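Local coordinates for AbyA5 (Verrucosispora maris, PDB 4YWF), which catalyses the elimination of acetate as an esterase-like lyase in spirotetronate biosynthesis, at residues A213-L216 / S217-H221; V174-M177 / P178-E182; D311-M314 / L315-H318; V261-L264 / A265-Q269. The protein carries 4 engineered substitutions. All blocks are in the same frame, centred on the assembly; numbering follows the deposited sequence.

The four contacts are local, each a helix turn or a bend, and they follow one another in the order contact 2, contact 1, contact 4, contact 3. Contact 1 lies nearest the centre of the molecule, where strand 207-215 of the eight-stranded mixed sheet turns into helix 218-226. Contact 2 opens the loop after strand 171-174; its centre is about 12 Å from that of contact 1, and Met177 packs on Phe218. Helix 258-268, contact 4, closes a small cluster by touching both through Leu264 and Leu267. Contact 3, on helix 310-318, stands apart, its nearest atoms about 7 Å from contact 1. Three contacts thus gather round the strand-to-helix turn typical of alpha/beta hydrolases.

Contact 1 of 4, residues A213-L216 / S217-H221; sequences AMAL and SFSGH. Engineered in segment 213-216: Met214 (natural residue Leu).
Ser219 N approaches Leu216 O from above the flat carbonyl group, giving a bent hydrogen bond 3.2 Å long and 138° at the hydrogen. The aromatic rings of Phe218 and His221 make their contacts outside this bend: Phe218 meets Phe246 edge-to-face, and the His221 ring lies against Phe247 with the planes about 40° apart, its NE2 hydrogen-bonded to Trp282 O. Ser219 also folds its hydroxyl back, OG held between its own backbone N and carbonyl carbon (chi1 74°). There OG lies 3.0 Å from Leu216 O, although its strongest partner is Thr148 OG1 on the adjacent strand 143-148. Ser219 OG also lies 3.2 Å from Ala215 CB. Ala215 O is 3.2 Å from Gly220 CA, so close that a beta carbon at Gly220 would collide with that carbonyl; Ala215 O accepts a hydrogen bond from Thr238 OG1. Ser217 bridges strand and helix with a positive phi, a conformation unusual for any residue but glycine. A sharp strand-turn-helix with small residues two before (Ala215) and two after (Ser219) the serine is characteristic of the nucleophile elbow of the alpha/beta hydrolase fold, and Ser217 probably occupies the nucleophile position, as in esterases of this superfamily.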
ATOM      1  N   ALA A 213      -2.104 -11.481  -1.599  1.00 19.98           N
ATOM      2  CA  ALA A 213      -1.662 -10.081  -1.544  1.00 20.62           C
ATOM      3  C   ALA A 213      -2.822  -9.105  -1.734  1.00 24.15           C
ATOM      4  O   ALA A 213      -3.434  -8.983  -2.832  1.00 23.97           O
ATOM      5  CB  ALA A 213      -0.609  -9.787  -2.602  1.00 24.12           C
HETATM    6  N   MSE A 214      -3.159  -8.419  -0.636  1.00 21.87           N
HETATM    7  CA  MSE A 214      -3.925  -7.212  -0.683  1.00 23.53           C
HETATM    8  C   MSE A 214      -2.992  -6.077  -0.954  1.00 23.69           C
HETATM    9  O   MSE A 214      -2.540  -5.371  -0.037  1.00 20.39           O
HETATM   10  CB  MSE A 214      -4.618  -7.019   0.657  1.00 24.93           C
HETATM   11  CG  MSE A 214      -5.381  -5.728   0.650  1.00 29.72           C
HETATM   12 SE   MSE A 214      -7.208  -5.953  -0.087  1.00 38.08          SE
HETATM   13  CE  MSE A 214      -7.961  -6.950   1.476  1.00 30.58           C
ATOM     14  N   ALA A 215      -2.697  -5.895  -2.233  1.00 23.52           N
ATOM     15  CA  ALA A 215      -1.608  -4.964  -2.658  1.00 24.83           C
ATOM     16  C   ALA A 215      -2.233  -3.830  -3.457  1.00 24.17           C
ATOM     17  O   ALA A 215      -2.493  -3.951  -4.658  1.00 24.14           O
ATOM     18  CB  ALA A 215      -0.595  -5.734  -3.477  1.00 23.41           C
ATOM     19  N   LEU A 216      -2.547  -2.754  -2.746  1.00 22.84           N
ATOM     20  CA  LEU A 216      -3.252  -1.576  -3.301  1.00 23.91           C
ATOM     21  C   LEU A 216      -2.348  -0.629  -4.147  1.00 23.32           C
ATOM     22  O   LEU A 216      -1.153  -0.542  -3.930  1.00 24.42           O
ATOM     23  CB  LEU A 216      -3.871  -0.752  -2.162  1.00 27.08           C
ATOM     24  CG  LEU A 216      -4.951  -1.402  -1.297  1.00 31.13           C
ATOM     25  CD1 LEU A 216      -4.420  -2.578  -0.542  1.00 33.14           C
ATOM     26  CD2 LEU A 216      -5.470  -0.411  -0.246  1.00 36.24           C
ATOM     27  N   SER A 217      -2.934   0.045  -5.123  1.00 24.12           N
ATOM     28  CA  SER A 217      -2.220   0.979  -5.935  1.00 25.84           C
ATOM     29  C   SER A 217      -0.946   0.382  -6.558  1.00 26.39           C
ATOM     30  O   SER A 217      -0.934  -0.786  -7.017  1.00 26.41           O
ATOM     31  CB  SER A 217      -1.976   2.191  -5.008  1.00 30.56           C
ATOM     32  OG  SER A 217      -1.374   3.278  -5.643  1.00 31.62           O
ATOM     33  N   PHE A 218       0.166   1.119  -6.550  1.00 24.09           N
ATOM     34  CA  PHE A 218       1.388   0.670  -7.212  1.00 24.61           C
ATOM     35  C   PHE A 218       1.887  -0.697  -6.778  1.00 24.23           C
ATOM     36  O   PHE A 218       2.499  -1.383  -7.570  1.00 23.27           O
ATOM     37  CB  PHE A 218       2.538   1.675  -6.991  1.00 25.84           C
ATOM     38  CG  PHE A 218       2.389   2.902  -7.818  1.00 24.93           C
ATOM     39  CD1 PHE A 218       1.460   3.865  -7.476  1.00 26.56           C
ATOM     40  CD2 PHE A 218       3.122   3.036  -8.991  1.00 25.19           C
ATOM     41  CE1 PHE A 218       1.266   4.969  -8.281  1.00 27.27           C
ATOM     42  CE2 PHE A 218       2.935   4.117  -9.803  1.00 24.15           C
ATOM     43  CZ  PHE A 218       2.020   5.102  -9.438  1.00 27.89           C
ATOM     44  N   SER A 219       1.602  -1.111  -5.540  1.00 23.47           N
ATOM     45  CA  SER A 219       2.087  -2.385  -5.080  1.00 23.30           C
ATOM     46  C   SER A 219       1.331  -3.490  -5.833  1.00 21.68           C
ATOM     47  O   SER A 219       1.782  -4.596  -5.891  1.00 20.34           O
ATOM     48  CB  SER A 219       1.975  -2.560  -3.551  1.00 25.79           C
ATOM     49  OG  SER A 219       0.635  -2.782  -3.090  1.00 23.35           O
ATOM     50  N   GLY A 220       0.164  -3.183  -6.355  1.00 20.83           N
ATOM     51  CA  GLY A 220      -0.549  -4.120  -7.137  1.00 22.22           C
ATOM     52  C   GLY A 220       0.164  -4.475  -8.437  1.00 21.52           C
ATOM     53  O   GLY A 220       0.131  -5.627  -8.884  1.00 22.00           O
ATOM     54  N   HIS A 221       0.847  -3.509  -9.008  1.00 22.88           N
ATOM     55  CA  HIS A 221       1.681  -3.766 -10.170  1.00 23.04           C
ATOM     56  C   HIS A 221       2.837  -4.747  -9.757  1.00 23.40           C
ATOM     57  O   HIS A 221       3.227  -5.641 -10.506  1.00 20.95           O
ATOM     58  CB  HIS A 221       2.226  -2.449 -10.677  1.00 25.32           C
ATOM     59  CG  HIS A 221       3.329  -2.611 -11.675  1.00 23.83           C
ATOM     60  ND1 HIS A 221       4.643  -2.515 -11.330  1.00 23.83           N
ATOM     61  CD2 HIS A 221       3.296  -2.793 -13.017  1.00 24.72           C
ATOM     62  CE1 HIS A 221       5.388  -2.671 -12.408  1.00 27.52           C
ATOM     63  NE2 HIS A 221       4.589  -2.841 -13.450  1.00 25.87           N
TER

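Contact 2 of 4, residues V174-M177 / P178-E182; sequences VTEM and PGVGE. Engineered in segment 174-177: Met177 (natural residue Leu).
Met177 and Val180 close a type II beta turn, with Pro178 and Gly179 at its corners and a 3.0 Å hydrogen bond from Val180 N to Met177 O. Gly179 has the positive phi this turn demands, a conformation in which a side chain would jam against the preceding carbonyl. Flanking the bond, Val180 CG2 rests 3.7 Å from Met177 CB, while Val180 CG1 faces Glu176 CB at 4.0 Å. Beyond the turn Glu176 reaches alongside the chain: CG sits between the backbone N and carbonyl carbon (chi1 50°) and the rest is extended, carrying the carboxylate past Val180 O. Its OE2 accepts the backbone N-H of Glu182 at 3.0 Å, the nitrogen standing well above the carboxylate plane. The two carboxylates are nearly perpendicular, with Glu176 OE2 4.5 Å from Glu182 OE1, and Lys155 forms salt bridges with both, which probably offsets their repulsion. With an alanine in place of Glu176, the N-H of Glu182 would probably lose its acceptor and Lys155 would lose one of its carboxylate partners. The loop follows strand 171-174, whose Val174 packs on Met147 of strand 143-148. Met177, an engineered residue present as selenomethionine, touches Phe218 and Ser219 of helix 218-226.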
ATOM      1  N   VAL A 174       1.438  -6.589   7.394  1.00 22.68           N
ATOM      2  CA  VAL A 174       1.195  -5.306   6.752  1.00 24.02           C
ATOM      3  C   VAL A 174       2.583  -4.635   6.659  1.00 22.98           C
ATOM      4  O   VAL A 174       3.336  -4.509   7.659  1.00 23.02           O
ATOM      5  CB  VAL A 174       0.242  -4.417   7.569  1.00 27.91           C
ATOM      6  CG1 VAL A 174       0.240  -2.996   7.011  1.00 32.23           C
ATOM      7  CG2 VAL A 174      -1.194  -4.991   7.557  1.00 29.88           C
ATOM      8  N   THR A 175       2.950  -4.279   5.470  1.00 23.40           N
ATOM      9  CA  THR A 175       4.177  -3.519   5.286  1.00 25.49           C
ATOM     10  C   THR A 175       3.916  -2.344   4.329  1.00 23.32           C
ATOM     11  O   THR A 175       2.734  -1.923   4.150  1.00 22.20           O
ATOM     12  CB  THR A 175       5.293  -4.485   4.840  1.00 27.95           C
ATOM     13  OG1 THR A 175       6.571  -3.816   4.800  1.00 28.25           O
ATOM     14  CG2 THR A 175       4.923  -5.090   3.506  1.00 27.69           C
ATOM     15  N   GLU A 176       4.979  -1.852   3.687  1.00 21.85           N
ATOM     16  CA  GLU A 176       4.919  -0.628   2.897  1.00 21.72           C
ATOM     17  C   GLU A 176       5.955  -0.748   1.770  1.00 21.98           C
ATOM     18  O   GLU A 176       6.843  -1.598   1.822  1.00 20.41           O
ATOM     19  CB  GLU A 176       5.205   0.623   3.771  1.00 22.32           C
ATOM     20  CG  GLU A 176       6.486   0.432   4.602  1.00 24.56           C
ATOM     21  CD  GLU A 176       6.479   1.244   5.892  1.00 25.40           C
ATOM     22  OE1 GLU A 176       5.579   2.068   6.011  1.00 23.37           O
ATOM     23  OE2 GLU A 176       7.390   1.061   6.755  1.00 24.91           O
HETATM   24  N   MSE A 177       5.807   0.062   0.732  1.00 22.51           N
HETATM   25  CA  MSE A 177       6.686  -0.037  -0.464  1.00 24.23           C
HETATM   26  C   MSE A 177       8.122   0.378  -0.230  1.00 24.77           C
HETATM   27  O   MSE A 177       8.390   1.020   0.785  1.00 25.76           O
HETATM   28  CB  MSE A 177       6.082   0.820  -1.605  1.00 26.46           C
HETATM   29  CG  MSE A 177       4.920   0.044  -2.215  1.00 28.64           C
HETATM   30 SE   MSE A 177       4.103   0.950  -3.774  1.00 33.27          SE
HETATM   31  CE  MSE A 177       5.661   0.773  -5.007  1.00 32.16           C
ATOM     32  N   PRO A 178       9.066   0.031  -1.160  1.00 26.58           N
ATOM     33  CA  PRO A 178      10.451   0.513  -1.071  1.00 24.87           C
ATOM     34  C   PRO A 178      10.456   1.999  -1.053  1.00 27.75           C
ATOM     35  O   PRO A 178       9.816   2.628  -1.909  1.00 29.11           O
ATOM     36  CB  PRO A 178      11.094  -0.021  -2.372  1.00 27.90           C
ATOM     37  CG  PRO A 178      10.332  -1.259  -2.681  1.00 28.07           C
ATOM     38  CD  PRO A 178       8.932  -0.993  -2.239  1.00 27.48           C
ATOM     39  N   GLY A 179      11.102   2.573  -0.039  1.00 27.73           N
ATOM     40  CA  GLY A 179      11.221   3.969   0.067  1.00 26.59           C
ATOM     41  C   GLY A 179      10.151   4.633   0.885  1.00 31.57           C
ATOM     42  O   GLY A 179      10.269   5.826   1.159  1.00 30.00           O
ATOM     43  N   VAL A 180       9.069   3.905   1.230  1.00 28.49           N
ATOM     44  CA  VAL A 180       7.957   4.445   1.931  1.00 25.58           C
ATOM     45  C   VAL A 180       8.162   4.107   3.407  1.00 24.81           C
ATOM     46  O   VAL A 180       8.563   2.984   3.733  1.00 21.68           O
ATOM     47  CB  VAL A 180       6.633   3.840   1.402  1.00 27.80           C
ATOM     48  CG1 VAL A 180       5.447   4.265   2.202  1.00 27.81           C
ATOM     49  CG2 VAL A 180       6.413   4.192  -0.069  1.00 26.66           C
ATOM     50  N   GLY A 181       7.915   5.104   4.291  1.00 23.41           N
ATOM     51  CA  GLY A 181       7.960   4.899   5.713  1.00 22.33           C
ATOM     52  C   GLY A 181       9.336   4.437   6.148  1.00 24.14           C
ATOM     53  O   GLY A 181      10.351   5.105   5.857  1.00 29.68           O
ATOM     54  N   GLU A 182       9.390   3.242   6.762  1.00 23.58           N
ATOM     55  CA  GLU A 182      10.601   2.719   7.268  1.00 25.51           C
ATOM     56  C   GLU A 182      11.249   1.743   6.280  1.00 30.27           C
ATOM     57  O   GLU A 182      12.304   1.159   6.605  1.00 31.23           O
ATOM     58  CB  GLU A 182      10.371   1.984   8.594  1.00 29.63           C
ATOM     59  CG  GLU A 182       9.657   2.761   9.679  1.00 26.31           C
ATOM     60  CD  GLU A 182       9.607   1.931  10.938  1.00 29.33           C
ATOM     61  OE1 GLU A 182       8.705   1.032  11.071  1.00 25.90           O
ATOM     62  OE2 GLU A 182      10.495   2.169  11.812  1.00 23.26           O
TER

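Contact 3 of 4, residues D311-M314 / L315-H318; sequences DPAM and LRTH. Engineered in segment 311-314: Met314 (natural residue Leu).
Helix 310-318 is the crossover helix of a beta-alpha-beta unit, and within its last turns the carbonyls of Asp311 to Met314 meet the residues from Leu315 to His318. Leu315 N bonds to Asp311 O at 3.1 Å, and Arg316 N to Pro312 O at 2.9 Å. Farther on the bonding weakens: Thr317 N makes bent, weak bonds to both Ala313 O and Met314 O. A side-chain bond is added here: Thr317 OG1, lying beside its own backbone N (chi1 -49°), donates to Ala313 O at 2.7 Å. The unit itself runs from strand 296-301 through the helix to strand 322-327; Pro312 and Leu315 lean on Tyr298 of the first strand, and Leu315 and Arg316 on Phe322 of the second. On the exposed side the Arg316 chain bends at its third torsion and swings back along the helix, laying one face of its guanidinium over Pro312 O and, nearer the rim, Ala313 N; Arg316 NH2 comes 3.7 Å from Pro312 CB. The engineered Met314, a selenomethionine, meets the edge of the His318 ring, its CG in the ring plane and 3.7 Å from His318 CD2. Farther out it touches Leu289 of helix 286-290. At the start of 311-318 the Asp311 carboxylate accepts backbone N-H groups of Val243, Ala244 and Phe246.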
ATOM      1  N   ASP A 311      -5.419   1.034 -18.485  1.00 23.22           N
ATOM      2  CA  ASP A 311      -4.717   0.035 -17.674  1.00 22.45           C
ATOM      3  C   ASP A 311      -5.744  -1.013 -17.137  1.00 22.15           C
ATOM      4  O   ASP A 311      -5.617  -2.187 -17.450  1.00 23.40           O
ATOM      5  CB  ASP A 311      -3.836   0.732 -16.660  1.00 23.88           C
ATOM      6  CG  ASP A 311      -2.495   1.117 -17.221  1.00 25.15           C
ATOM      7  OD1 ASP A 311      -2.060   0.608 -18.289  1.00 27.75           O
ATOM      8  OD2 ASP A 311      -1.805   1.872 -16.564  1.00 28.57           O
ATOM      9  N   PRO A 312      -6.787  -0.614 -16.424  1.00 22.71           N
ATOM     10  CA  PRO A 312      -7.766  -1.677 -16.144  1.00 23.13           C
ATOM     11  C   PRO A 312      -8.431  -2.391 -17.363  1.00 25.90           C
ATOM     12  O   PRO A 312      -8.764  -3.553 -17.240  1.00 25.83           O
ATOM     13  CB  PRO A 312      -8.818  -1.008 -15.308  1.00 25.35           C
ATOM     14  CG  PRO A 312      -8.529   0.446 -15.256  1.00 27.08           C
ATOM     15  CD  PRO A 312      -7.173   0.700 -15.884  1.00 27.38           C
ATOM     16  N   ALA A 313      -8.628  -1.664 -18.480  1.00 25.58           N
ATOM     17  CA  ALA A 313      -9.094  -2.193 -19.776  1.00 27.47           C
ATOM     18  C   ALA A 313      -8.199  -3.325 -20.231  1.00 25.94           C
ATOM     19  O   ALA A 313      -8.672  -4.339 -20.693  1.00 26.05           O
ATOM     20  CB  ALA A 313      -9.105  -1.080 -20.873  1.00 27.62           C
HETATM   21  N   MSE A 314      -6.893  -3.122 -20.062  1.00 28.48           N
HETATM   22  CA  MSE A 314      -5.899  -4.102 -20.415  1.00 27.30           C
HETATM   23  C   MSE A 314      -6.011  -5.320 -19.530  1.00 27.93           C
HETATM   24  O   MSE A 314      -5.880  -6.476 -20.013  1.00 27.09           O
HETATM   25  CB  MSE A 314      -4.523  -3.483 -20.462  1.00 30.97           C
HETATM   26  CG  MSE A 314      -3.609  -4.533 -21.054  1.00 38.36           C
HETATM   27 SE   MSE A 314      -1.719  -3.986 -20.981  1.00 49.23          SE
HETATM   28  CE  MSE A 314      -0.816  -5.655 -21.523  1.00 50.70           C
ATOM     29  N   LEU A 315      -6.266  -5.129 -18.245  1.00 23.31           N
ATOM     30  CA  LEU A 315      -6.417  -6.283 -17.373  1.00 22.64           C
ATOM     31  C   LEU A 315      -7.665  -7.077 -17.706  1.00 23.46           C
ATOM     32  O   LEU A 315      -7.615  -8.318 -17.692  1.00 20.21           O
ATOM     33  CB  LEU A 315      -6.463  -5.903 -15.904  1.00 24.65           C
ATOM     34  CG  LEU A 315      -5.136  -5.354 -15.392  1.00 26.37           C
ATOM     35  CD1 LEU A 315      -5.288  -4.940 -13.948  1.00 28.09           C
ATOM     36  CD2 LEU A 315      -4.048  -6.389 -15.572  1.00 27.48           C
ATOM     37  N   ARG A 316      -8.746  -6.357 -18.024  1.00 21.46           N
ATOM     38  CA  ARG A 316      -9.982  -6.974 -18.456  1.00 25.51           C
ATOM     39  C   ARG A 316      -9.811  -7.707 -19.736  1.00 26.88           C
ATOM     40  O   ARG A 316     -10.586  -8.648 -20.010  1.00 31.18           O
ATOM     41  CB  ARG A 316     -11.054  -5.960 -18.731  1.00 26.36           C
ATOM     42  CG  ARG A 316     -11.662  -5.341 -17.492  1.00 29.24           C
ATOM     43  CD  ARG A 316     -12.796  -4.432 -17.921  1.00 35.68           C
ATOM     44  NE  ARG A 316     -12.703  -3.317 -17.062  1.00 40.41           N
ATOM     45  CZ  ARG A 316     -12.446  -2.070 -17.372  1.00 34.06           C
ATOM     46  NH1 ARG A 316     -12.388  -1.595 -18.590  1.00 34.15           N
ATOM     47  NH2 ARG A 316     -12.307  -1.286 -16.355  1.00 35.74           N
ATOM     48  N   THR A 317      -8.844  -7.306 -20.553  1.00 26.90           N
ATOM     49  CA  THR A 317      -8.641  -8.032 -21.792  1.00 26.94           C
ATOM     50  C   THR A 317      -7.857  -9.341 -21.641  1.00 28.31           C
ATOM     51  O   THR A 317      -8.148 -10.359 -22.389  1.00 28.28           O
ATOM     52  CB  THR A 317      -8.021  -7.117 -22.856  1.00 24.82           C
ATOM     53  OG1 THR A 317      -8.759  -5.905 -22.913  1.00 24.31           O
ATOM     54  CG2 THR A 317      -8.092  -7.746 -24.172  1.00 25.06           C
ATOM     55  N   HIS A 318      -6.902  -9.358 -20.705  1.00 25.15           N
ATOM     56  CA  HIS A 318      -5.842 -10.373 -20.663  1.00 27.27           C
ATOM     57  C   HIS A 318      -5.747 -11.250 -19.384  1.00 29.03           C
ATOM     58  O   HIS A 318      -5.193 -12.344 -19.419  1.00 29.54           O
ATOM     59  CB  HIS A 318      -4.472  -9.715 -20.935  1.00 29.10           C
ATOM     60  CG  HIS A 318      -4.368  -9.089 -22.285  1.00 30.69           C
ATOM     61  ND1 HIS A 318      -4.368  -9.829 -23.458  1.00 30.52           N
ATOM     62  CD2 HIS A 318      -4.258  -7.795 -22.663  1.00 29.33           C
ATOM     63  CE1 HIS A 318      -4.310  -9.021 -24.498  1.00 27.97           C
ATOM     64  NE2 HIS A 318      -4.231  -7.783 -24.041  1.00 30.70           N
TER

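Contact 4 of 4, residues V261-L264 / A265-Q269; sequences VDTL and ARLTQ
Backbone hydrogen bonds join Val261 through Leu264 to Ala265 through Thr268 in regular alpha-helical steps, the straightest running from Leu267 N to Thr263 O, 2.8 Å long and 173° at the hydrogen. The helix stops in a Schellman motif with Gln269 at positive phi; one of the two bonds back into the last turn runs from Gln269 N to Arg266 O at 2.8 Å. Among side-chain bonds, Thr268 OG1 is turned between its own backbone N and carbonyl carbon (chi1 59°) and donates to Leu264 O at 2.7 Å. Thr268 N reaches that oxygen too, from the opposite face of the carbonyl plane, so two donors grip it; Thr268 OG1 is also bonded to Thr270 OG1. A valine in place of Thr268 would probably cost Leu264 O its second donor and leave the Thr270 hydroxyl without this partner. Apolar contact is lighter: Thr263 and Leu267 lie side by side, with Thr263 CG2 4.1 Å from Leu267 CG. Helix 258-268 belongs to the excursion between strands 233-239 and 296-301. Leu264 and Thr268 pack on Val275 of helix 275-278, Leu264 also meets Phe218 of helix 218-226, and Leu267 lies against the turn at Pro178 to Val180.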
ATOM      1  N   VAL A 261       4.519  12.443  -9.211  1.00 31.97           N
ATOM      2  CA  VAL A 261       5.805  12.400  -9.939  1.00 33.28           C
ATOM      3  C   VAL A 261       7.035  12.488  -9.015  1.00 31.59           C
ATOM      4  O   VAL A 261       8.052  11.779  -9.213  1.00 29.95           O
ATOM      5  CB  VAL A 261       5.921  13.564 -10.963  1.00 36.75           C
ATOM      6  CG1 VAL A 261       7.279  13.546 -11.697  1.00 35.99           C
ATOM      7  CG2 VAL A 261       4.754  13.564 -11.961  1.00 38.39           C
ATOM      8  N   ASP A 262       6.947  13.425  -8.067  1.00 32.54           N
ATOM      9  CA  ASP A 262       8.066  13.743  -7.144  1.00 30.72           C
ATOM     10  C   ASP A 262       8.277  12.599  -6.201  1.00 28.27           C
ATOM     11  O   ASP A 262       9.410  12.175  -5.961  1.00 30.60           O
ATOM     12  CB  ASP A 262       7.738  14.971  -6.325  1.00 32.89           C
ATOM     13  CG  ASP A 262       8.113  16.282  -7.016  1.00 39.05           C
ATOM     14  OD1 ASP A 262       9.042  16.311  -7.858  1.00 46.35           O
ATOM     15  OD2 ASP A 262       7.473  17.297  -6.689  1.00 41.82           O
ATOM     16  N   THR A 263       7.166  12.085  -5.662  1.00 27.25           N
ATOM     17  CA  THR A 263       7.260  10.842  -4.860  1.00 29.86           C
ATOM     18  C   THR A 263       7.891   9.704  -5.609  1.00 26.82           C
ATOM     19  O   THR A 263       8.793   9.014  -5.107  1.00 24.58           O
ATOM     20  CB  THR A 263       5.866  10.418  -4.375  1.00 28.88           C
ATOM     21  OG1 THR A 263       5.340  11.481  -3.630  1.00 22.80           O
ATOM     22  CG2 THR A 263       5.909   9.196  -3.513  1.00 32.57           C
ATOM     23  N   LEU A 264       7.425   9.473  -6.835  1.00 30.47           N
ATOM     24  CA  LEU A 264       7.993   8.354  -7.612  1.00 29.48           C
ATOM     25  C   LEU A 264       9.475   8.520  -7.822  1.00 27.72           C
ATOM     26  O   LEU A 264      10.247   7.563  -7.749  1.00 27.80           O
ATOM     27  CB  LEU A 264       7.336   8.240  -9.000  1.00 32.66           C
ATOM     28  CG  LEU A 264       6.205   7.242  -9.275  1.00 36.39           C
ATOM     29  CD1 LEU A 264       6.048   7.091 -10.797  1.00 37.61           C
ATOM     30  CD2 LEU A 264       6.423   5.853  -8.658  1.00 33.05           C
ATOM     31  N   ALA A 265       9.870   9.742  -8.157  1.00 27.31           N
ATOM     32  CA  ALA A 265      11.268  10.059  -8.291  1.00 29.27           C
ATOM     33  C   ALA A 265      12.010   9.809  -6.963  1.00 28.01           C
ATOM     34  O   ALA A 265      13.077   9.220  -6.975  1.00 31.70           O
ATOM     35  CB  ALA A 265      11.432  11.483  -8.762  1.00 30.41           C
ATOM     36  N   ARG A 266      11.432  10.185  -5.815  1.00 31.55           N
ATOM     37  CA  ARG A 266      12.134   9.905  -4.535  1.00 32.07           C
ATOM     38  C   ARG A 266      12.251   8.406  -4.345  1.00 31.01           C
ATOM     39  O   ARG A 266      13.339   7.855  -4.174  1.00 27.25           O
ATOM     40  CB  ARG A 266      11.414  10.493  -3.310  1.00 38.89           C
ATOM     41  CG  ARG A 266      12.027   9.996  -1.980  1.00 43.51           C
ATOM     42  CD  ARG A 266      13.516  10.389  -1.803  1.00 49.05           C
ATOM     43  NE  ARG A 266      13.680  11.866  -1.847  1.00 47.02           N
ATOM     44  CZ  ARG A 266      13.930  12.685  -0.810  1.00 43.68           C
ATOM     45  NH1 ARG A 266      14.107  12.234   0.441  1.00 42.13           N
ATOM     46  NH2 ARG A 266      14.001  13.994  -1.050  1.00 41.03           N
ATOM     47  N   LEU A 267      11.125   7.700  -4.410  1.00 31.38           N
ATOM     48  CA  LEU A 267      11.222   6.248  -4.175  1.00 29.80           C
ATOM     49  C   LEU A 267      12.175   5.511  -5.094  1.00 28.30           C
ATOM     50  O   LEU A 267      12.874   4.611  -4.657  1.00 28.11           O
ATOM     51  CB  LEU A 267       9.843   5.550  -4.191  1.00 28.89           C
ATOM     52  CG  LEU A 267       8.700   6.168  -3.427  1.00 31.94           C
ATOM     53  CD1 LEU A 267       7.492   5.322  -3.662  1.00 31.74           C
ATOM     54  CD2 LEU A 267       8.945   6.362  -1.920  1.00 35.71           C
ATOM     55  N   THR A 268      12.153   5.834  -6.389  1.00 28.74           N
ATOM     56  CA  THR A 268      13.097   5.238  -7.335  1.00 27.73           C
ATOM     57  C   THR A 268      14.501   5.820  -7.254  1.00 30.39           C
ATOM     58  O   THR A 268      15.430   5.288  -7.887  1.00 30.90           O
ATOM     59  CB  THR A 268      12.608   5.396  -8.784  1.00 29.26           C
ATOM     60  OG1 THR A 268      12.427   6.800  -9.124  1.00 28.03           O
ATOM     61  CG2 THR A 268      11.263   4.624  -8.930  1.00 29.69           C
ATOM     62  N   GLN A 269      14.661   6.923  -6.514  1.00 32.89           N
ATOM     63  CA  GLN A 269      15.934   7.596  -6.395  1.00 33.18           C
ATOM     64  C   GLN A 269      16.392   8.092  -7.769  1.00 30.48           C
ATOM     65  O   GLN A 269      17.501   7.871  -8.183  1.00 31.00           O
ATOM     66  CB  GLN A 269      16.973   6.679  -5.753  1.00 36.86           C
ATOM     67  CG  GLN A 269      16.627   6.447  -4.282  1.00 39.02           C
ATOM     68  CD  GLN A 269      17.432   5.356  -3.653  1.00 41.99           C
ATOM     69  OE1 GLN A 269      18.584   5.151  -3.999  1.00 41.67           O
ATOM     70  NE2 GLN A 269      16.812   4.616  -2.717  1.00 49.26           N
TER